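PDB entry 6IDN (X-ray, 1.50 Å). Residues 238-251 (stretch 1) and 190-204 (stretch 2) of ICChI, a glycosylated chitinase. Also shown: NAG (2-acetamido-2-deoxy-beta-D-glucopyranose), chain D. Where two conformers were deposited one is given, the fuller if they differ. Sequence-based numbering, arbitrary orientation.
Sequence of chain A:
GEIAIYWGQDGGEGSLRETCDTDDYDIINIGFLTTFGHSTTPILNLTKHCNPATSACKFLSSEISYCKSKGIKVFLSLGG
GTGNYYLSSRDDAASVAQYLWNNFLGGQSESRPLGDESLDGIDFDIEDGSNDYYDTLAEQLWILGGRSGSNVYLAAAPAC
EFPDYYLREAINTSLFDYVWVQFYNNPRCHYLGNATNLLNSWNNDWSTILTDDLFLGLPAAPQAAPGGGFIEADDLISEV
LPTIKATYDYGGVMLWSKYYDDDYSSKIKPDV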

# COMPACT_ATOMS: atom_id res chain seq x y z
N SER A 238 6.96 -22.33 -7.50
CA SER A 238 8.11 -23.13 -7.89
C SER A 238 9.26 -22.32 -8.46
O SER A 238 10.41 -22.75 -8.36
CB SER A 238 7.69 -24.21 -8.89
OG SER A 238 7.26 -23.62 -10.10
N GLU A 239 8.98 -21.16 -9.07
CA GLU A 239 10.02 -20.40 -9.77
C GLU A 239 10.46 -19.14 -9.05
O GLU A 239 11.58 -18.69 -9.30
CB GLU A 239 9.53 -19.98 -11.16
CG GLU A 239 9.16 -21.15 -12.05
CD GLU A 239 8.34 -20.74 -13.25
OE1 GLU A 239 8.45 -19.57 -13.67
OE2 GLU A 239 7.62 -21.61 -13.80
N VAL A 240 9.62 -18.52 -8.23
CA VAL A 240 9.90 -17.18 -7.74
C VAL A 240 10.08 -17.15 -6.22
O VAL A 240 11.12 -16.70 -5.73
CB VAL A 240 8.80 -16.21 -8.16
CG1 VAL A 240 9.02 -14.83 -7.52
CG2 VAL A 240 8.77 -16.10 -9.67
N LEU A 241 9.07 -17.60 -5.48
CA LEU A 241 9.14 -17.53 -4.02
C LEU A 241 10.41 -18.12 -3.43
O LEU A 241 11.04 -17.44 -2.59
CB LEU A 241 7.89 -18.19 -3.41
CG LEU A 241 6.61 -17.36 -3.58
CD1 LEU A 241 5.41 -18.07 -3.00
CD2 LEU A 241 6.77 -16.00 -2.93
N PRO A 242 10.87 -19.32 -3.80
CA PRO A 242 12.09 -19.85 -3.16
C PRO A 242 13.33 -19.00 -3.43
O PRO A 242 14.26 -19.00 -2.61
CB PRO A 242 12.23 -21.25 -3.75
CG PRO A 242 10.89 -21.58 -4.34
CD PRO A 242 10.31 -20.27 -4.78
N THR A 243 13.37 -18.28 -4.55
CA THR A 243 14.51 -17.42 -4.84
C THR A 243 14.46 -16.12 -4.03
O THR A 243 15.45 -15.75 -3.39
CB THR A 243 14.56 -17.11 -6.35
OG1 THR A 243 14.76 -18.34 -7.09
CG2 THR A 243 15.72 -16.15 -6.66
N ILE A 244 13.32 -15.43 -4.03
CA ILE A 244 13.28 -14.14 -3.33
C ILE A 244 13.30 -14.30 -1.82
O ILE A 244 13.71 -13.37 -1.11
CB ILE A 244 12.08 -13.27 -3.75
CG1 ILE A 244 10.74 -13.92 -3.38
CG2 ILE A 244 12.15 -12.92 -5.24
CD1 ILE A 244 9.53 -13.00 -3.69
N LYS A 245 12.91 -15.47 -1.30
CA LYS A 245 12.99 -15.68 0.14
C LYS A 245 14.43 -15.69 0.65
O LYS A 245 14.64 -15.60 1.87
CB LYS A 245 12.34 -17.01 0.52
CG LYS A 245 10.82 -17.02 0.57
CD LYS A 245 10.38 -18.47 0.72
CE LYS A 245 9.04 -18.65 1.42
NZ LYS A 245 8.58 -20.08 1.25
N ALA A 246 15.42 -15.82 -0.24
CA ALA A 246 16.81 -15.77 0.21
C ALA A 246 17.25 -14.36 0.56
O ALA A 246 18.25 -14.19 1.27
CB ALA A 246 17.73 -16.36 -0.86
N THR A 247 16.52 -13.35 0.10
CA THR A 247 16.83 -11.96 0.42
C THR A 247 16.53 -11.70 1.90
O THR A 247 15.48 -12.09 2.40
CB THR A 247 16.00 -11.04 -0.48
OG1 THR A 247 16.33 -11.32 -1.85
CG2 THR A 247 16.25 -9.58 -0.17
N TYR A 248 17.46 -11.04 2.60
CA TYR A 248 17.39 -10.99 4.06
C TYR A 248 16.13 -10.29 4.54
O TYR A 248 15.55 -10.67 5.56
CB TYR A 248 18.64 -10.30 4.63
CG TYR A 248 18.54 -8.78 4.75
CD1 TYR A 248 18.87 -7.96 3.68
CD2 TYR A 248 18.13 -8.18 5.93
CE1 TYR A 248 18.79 -6.58 3.77
CE2 TYR A 248 18.05 -6.80 6.04
CZ TYR A 248 18.39 -6.00 4.96
OH TYR A 248 18.32 -4.63 5.05
N ASP A 249 15.69 -9.25 3.83
CA ASP A 249 14.52 -8.49 4.26
C ASP A 249 13.27 -8.82 3.45
O ASP A 249 12.33 -8.03 3.42
CB ASP A 249 14.80 -6.97 4.22
CG ASP A 249 15.19 -6.45 2.84
OD1 ASP A 249 15.52 -7.25 1.96
OD2 ASP A 249 15.20 -5.20 2.66
N TYR A 250 13.25 -9.99 2.81
CA TYR A 250 12.01 -10.48 2.20
C TYR A 250 10.89 -10.43 3.22
O TYR A 250 11.01 -10.96 4.33
CB TYR A 250 12.20 -11.91 1.70
CG TYR A 250 10.89 -12.62 1.39
CD1 TYR A 250 10.19 -12.34 0.22
CD2 TYR A 250 10.35 -13.54 2.28
CE1 TYR A 250 8.99 -12.98 -0.06
CE2 TYR A 250 9.16 -14.18 2.01
CZ TYR A 250 8.48 -13.89 0.84
OH TYR A 250 7.29 -14.53 0.56
N GLY A 251 9.79 -9.78 2.84
CA GLY A 251 8.67 -9.65 3.74
C GLY A 251 7.40 -10.37 3.33
O GLY A 251 6.51 -10.59 4.16
C1 NAG D . 12.67 -15.90 -20.77
C2 NAG D . 13.68 -16.76 -21.53
C3 NAG D . 14.30 -15.97 -22.68
C4 NAG D . 13.22 -15.28 -23.52
C5 NAG D . 12.29 -14.49 -22.62
C6 NAG D . 11.13 -13.85 -23.36
C7 NAG D . 14.71 -18.39 -20.00
C8 NAG D . 15.82 -18.63 -19.02
N2 NAG D . 14.71 -17.20 -20.60
O3 NAG D . 15.02 -16.86 -23.53
O4 NAG D . 13.85 -14.38 -24.43
O5 NAG D . 11.72 -15.38 -21.66
O6 NAG D . 10.35 -14.81 -24.05
O7 NAG D . 13.86 -19.24 -20.24
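Stretch 2 (190-204) HYLGNATNLLNSWNN

Stretch 2 opens as an extended loop from His190, passes through Gly193 at a positive phi of 79°, a value that favours glycine, and enters a helix at Thr196 with Ala195 in the N-cap position. The helix then runs to Asn204 and beyond, with regular bonds such as Leu199 N to Ala195 O (2.9 Å) and a wider pi-type turn at 201-204. Stretch 1 starts inside a helix that is less regular: it has a pi-type turn at 238-240 and a kink at Pro242 and Thr243, where neither backbone nitrogen bonds to the turn before; that of Pro242 has no proton to donate. Two type I turns, Ile244 to Thr247 and Thr247 to Tyr250, then lead into the strand at Tyr250.

The two helices run side by side in the same direction, their axes only 13° apart and 10.9 Å from each other at closest approach. The register follows this near-parallel course: Val240 lies beside Ala195 (CA to CA 6.9 Å), Ile244 beside Leu199 (CA to CA 7.5 Å) and Thr247 beside Asn203 (CA to CA 7.8 Å), so the chains keep step, by three or four residues at a time, even after stretch 1 has left its helix for a turn.

At the beginning of the contact, Tyr191 reaches from the loop and donates a hydrogen bond from its OH to Glu239 OE1 (2.7 Å). A carboxylate is a strong acceptor, and the same OE1 also accepts a hydrogen bond from water 1, which in turn accepts from Ala195 N; the water thus ties the N-cap backbone to the acid. Next to this polar group the packing turns apolar. The small Ala195 lets Val240 come close, CB to CG2 at 3.8 Å, while Leu198 CD2 lies 4.1 Å from Val240 CG1. One residue further, the CD2 methyl of Leu199 meets two neighbours, standing 3.7 Å from Thr243 CG2 and 3.8 Å from Ile244 CG2.

Trp202 gives up more surface to stretch 1 than any other residue of its stretch. Ile244 covers one face of the indole: its CB is 3.6 Å from Trp202 CE2, and its CG2 sits 3.5 Å from the centroid of the five-membered ring, almost exactly on the ring normal, a CH-pi contact that a beta-branched aliphatic side chain makes well. At the ring edge, Trp202 NE1 donates to Thr247 OG1 (2.9 Å, with an angle of 156° at the hydrogen), so the one polar atom of a buried indole is satisfied. Tyr250 adds its ring edge, CD1 lying 4.2 Å from Trp202 CZ2.

Asn203 OD1 is 4.0 Å from Thr247 OG1, and waters 2 and 3 bridge these two atoms; water 2 also donates to Thr243 O, bringing the helix backbone into the network.

The loop before the helix also bears the glycan that the protein's description as glycosylated anticipates: Asn194 ND2 is bonded to NAG C1 (1.4 Å), and Asn194 OD1 accepts from Thr196 N (3.1 Å).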

# COMPACT_ATOMS: atom_id res chain seq x y z
N HIS A 190 8.46 -7.24 -15.33
CA HIS A 190 7.52 -8.15 -14.69
C HIS A 190 7.64 -9.54 -15.32
O HIS A 190 8.44 -9.77 -16.23
CB HIS A 190 6.09 -7.59 -14.70
CG HIS A 190 5.41 -7.53 -16.04
ND1 HIS A 190 4.60 -6.48 -16.38
CD2 HIS A 190 5.35 -8.41 -17.07
CE1 HIS A 190 4.09 -6.69 -17.59
NE2 HIS A 190 4.53 -7.86 -18.03
N TYR A 191 6.90 -10.51 -14.78
CA TYR A 191 6.98 -11.87 -15.29
C TYR A 191 6.44 -11.93 -16.71
O TYR A 191 5.28 -11.57 -16.96
CB TYR A 191 6.20 -12.83 -14.38
CG TYR A 191 6.40 -14.30 -14.69
CD1 TYR A 191 5.77 -14.88 -15.78
CD2 TYR A 191 7.21 -15.11 -13.88
CE1 TYR A 191 5.96 -16.22 -16.09
CE2 TYR A 191 7.38 -16.46 -14.17
CZ TYR A 191 6.76 -17.00 -15.28
OH TYR A 191 6.92 -18.34 -15.59
N LEU A 192 7.27 -12.37 -17.63
CA LEU A 192 6.92 -12.42 -19.05
C LEU A 192 7.76 -13.53 -19.65
O LEU A 192 8.98 -13.38 -19.79
CB LEU A 192 7.20 -11.09 -19.74
CG LEU A 192 7.10 -11.03 -21.27
CD1 LEU A 192 5.72 -11.48 -21.76
CD2 LEU A 192 7.42 -9.63 -21.77
N GLY A 193 7.11 -14.63 -20.00
CA GLY A 193 7.80 -15.83 -20.44
C GLY A 193 8.35 -16.61 -19.27
O GLY A 193 8.08 -17.81 -19.13
N ASN A 194 9.12 -15.94 -18.42
CA ASN A 194 9.77 -16.54 -17.26
C ASN A 194 10.11 -15.40 -16.31
O ASN A 194 9.84 -14.23 -16.60
CB ASN A 194 11.05 -17.27 -17.68
CG ASN A 194 11.90 -16.38 -18.54
OD1 ASN A 194 12.48 -15.39 -18.05
ND2 ASN A 194 11.95 -16.69 -19.81
N ALA A 195 10.79 -15.73 -15.22
CA ALA A 195 11.03 -14.80 -14.14
C ALA A 195 12.41 -14.14 -14.16
O ALA A 195 12.77 -13.48 -13.18
CB ALA A 195 10.84 -15.51 -12.80
N THR A 196 13.17 -14.26 -15.25
CA THR A 196 14.54 -13.75 -15.24
C THR A 196 14.60 -12.25 -14.97
O THR A 196 15.35 -11.79 -14.10
CB THR A 196 15.24 -14.07 -16.56
OG1 THR A 196 15.24 -15.49 -16.78
CG2 THR A 196 16.68 -13.58 -16.51
N ASN A 197 13.84 -11.46 -15.72
CA ASN A 197 13.90 -10.01 -15.53
C ASN A 197 13.38 -9.62 -14.15
O ASN A 197 13.91 -8.70 -13.51
CB ASN A 197 13.09 -9.30 -16.61
CG ASN A 197 13.78 -9.31 -17.97
OD1 ASN A 197 14.99 -9.56 -18.08
ND2 ASN A 197 13.01 -9.04 -19.02
N LEU A 198 12.32 -10.29 -13.68
CA LEU A 198 11.78 -10.01 -12.35
C LEU A 198 12.85 -10.25 -11.29
O LEU A 198 13.09 -9.40 -10.41
CB LEU A 198 10.56 -10.89 -12.10
CG LEU A 198 9.86 -10.84 -10.75
CD1 LEU A 198 8.42 -11.29 -10.98
CD2 LEU A 198 10.53 -11.76 -9.71
N LEU A 199 13.49 -11.41 -11.34
CA LEU A 199 14.48 -11.75 -10.33
C LEU A 199 15.71 -10.85 -10.42
O LEU A 199 16.28 -10.47 -9.40
CB LEU A 199 14.87 -13.22 -10.47
CG LEU A 199 13.73 -14.18 -10.12
CD1 LEU A 199 14.11 -15.62 -10.47
CD2 LEU A 199 13.34 -14.05 -8.64
N ASN A 200 16.11 -10.48 -11.65
CA ASN A 200 17.23 -9.55 -11.79
C ASN A 200 16.90 -8.19 -11.18
O ASN A 200 17.73 -7.59 -10.47
CB ASN A 200 17.61 -9.40 -13.26
CG ASN A 200 18.38 -10.59 -13.80
OD1 ASN A 200 18.89 -11.42 -13.03
ND2 ASN A 200 18.49 -10.68 -15.12
N SER A 201 15.70 -7.67 -11.46
CA SER A 201 15.27 -6.43 -10.83
C SER A 201 15.28 -6.55 -9.31
O SER A 201 15.83 -5.70 -8.60
CB SER A 201 13.86 -6.08 -11.31
OG SER A 201 13.37 -4.91 -10.67
N TRP A 202 14.66 -7.62 -8.79
CA TRP A 202 14.64 -7.84 -7.35
C TRP A 202 16.06 -7.90 -6.77
O TRP A 202 16.39 -7.15 -5.85
CB TRP A 202 13.87 -9.14 -7.06
CG TRP A 202 13.78 -9.51 -5.62
CD1 TRP A 202 14.70 -10.21 -4.90
CD2 TRP A 202 12.69 -9.24 -4.72
NE1 TRP A 202 14.27 -10.38 -3.61
CE2 TRP A 202 13.03 -9.81 -3.47
CE3 TRP A 202 11.46 -8.58 -4.85
CZ2 TRP A 202 12.19 -9.73 -2.35
CZ3 TRP A 202 10.62 -8.51 -3.73
CH2 TRP A 202 10.99 -9.08 -2.51
N ASN A 203 16.91 -8.77 -7.33
CA ASN A 203 18.21 -9.06 -6.72
C ASN A 203 19.21 -7.93 -6.93
O ASN A 203 20.06 -7.68 -6.07
CB ASN A 203 18.80 -10.34 -7.31
CG ASN A 203 18.12 -11.58 -6.80
OD1 ASN A 203 17.70 -11.64 -5.64
ND2 ASN A 203 18.05 -12.60 -7.65
N ASN A 204 19.15 -7.25 -8.07
CA ASN A 204 20.19 -6.30 -8.42
C ASN A 204 19.83 -4.86 -8.08
O ASN A 204 20.73 -4.06 -7.80
CB ASN A 204 20.53 -6.39 -9.91
CG ASN A 204 21.07 -7.75 -10.29
OD1 ASN A 204 21.61 -8.46 -9.45
ND2 ASN A 204 20.96 -8.11 -11.56
O HOH W 1 10.77 -18.59 -14.52
O HOH W 2 17.09 -13.48 -3.45
O HOH W 3 18.54 -10.10 -3.00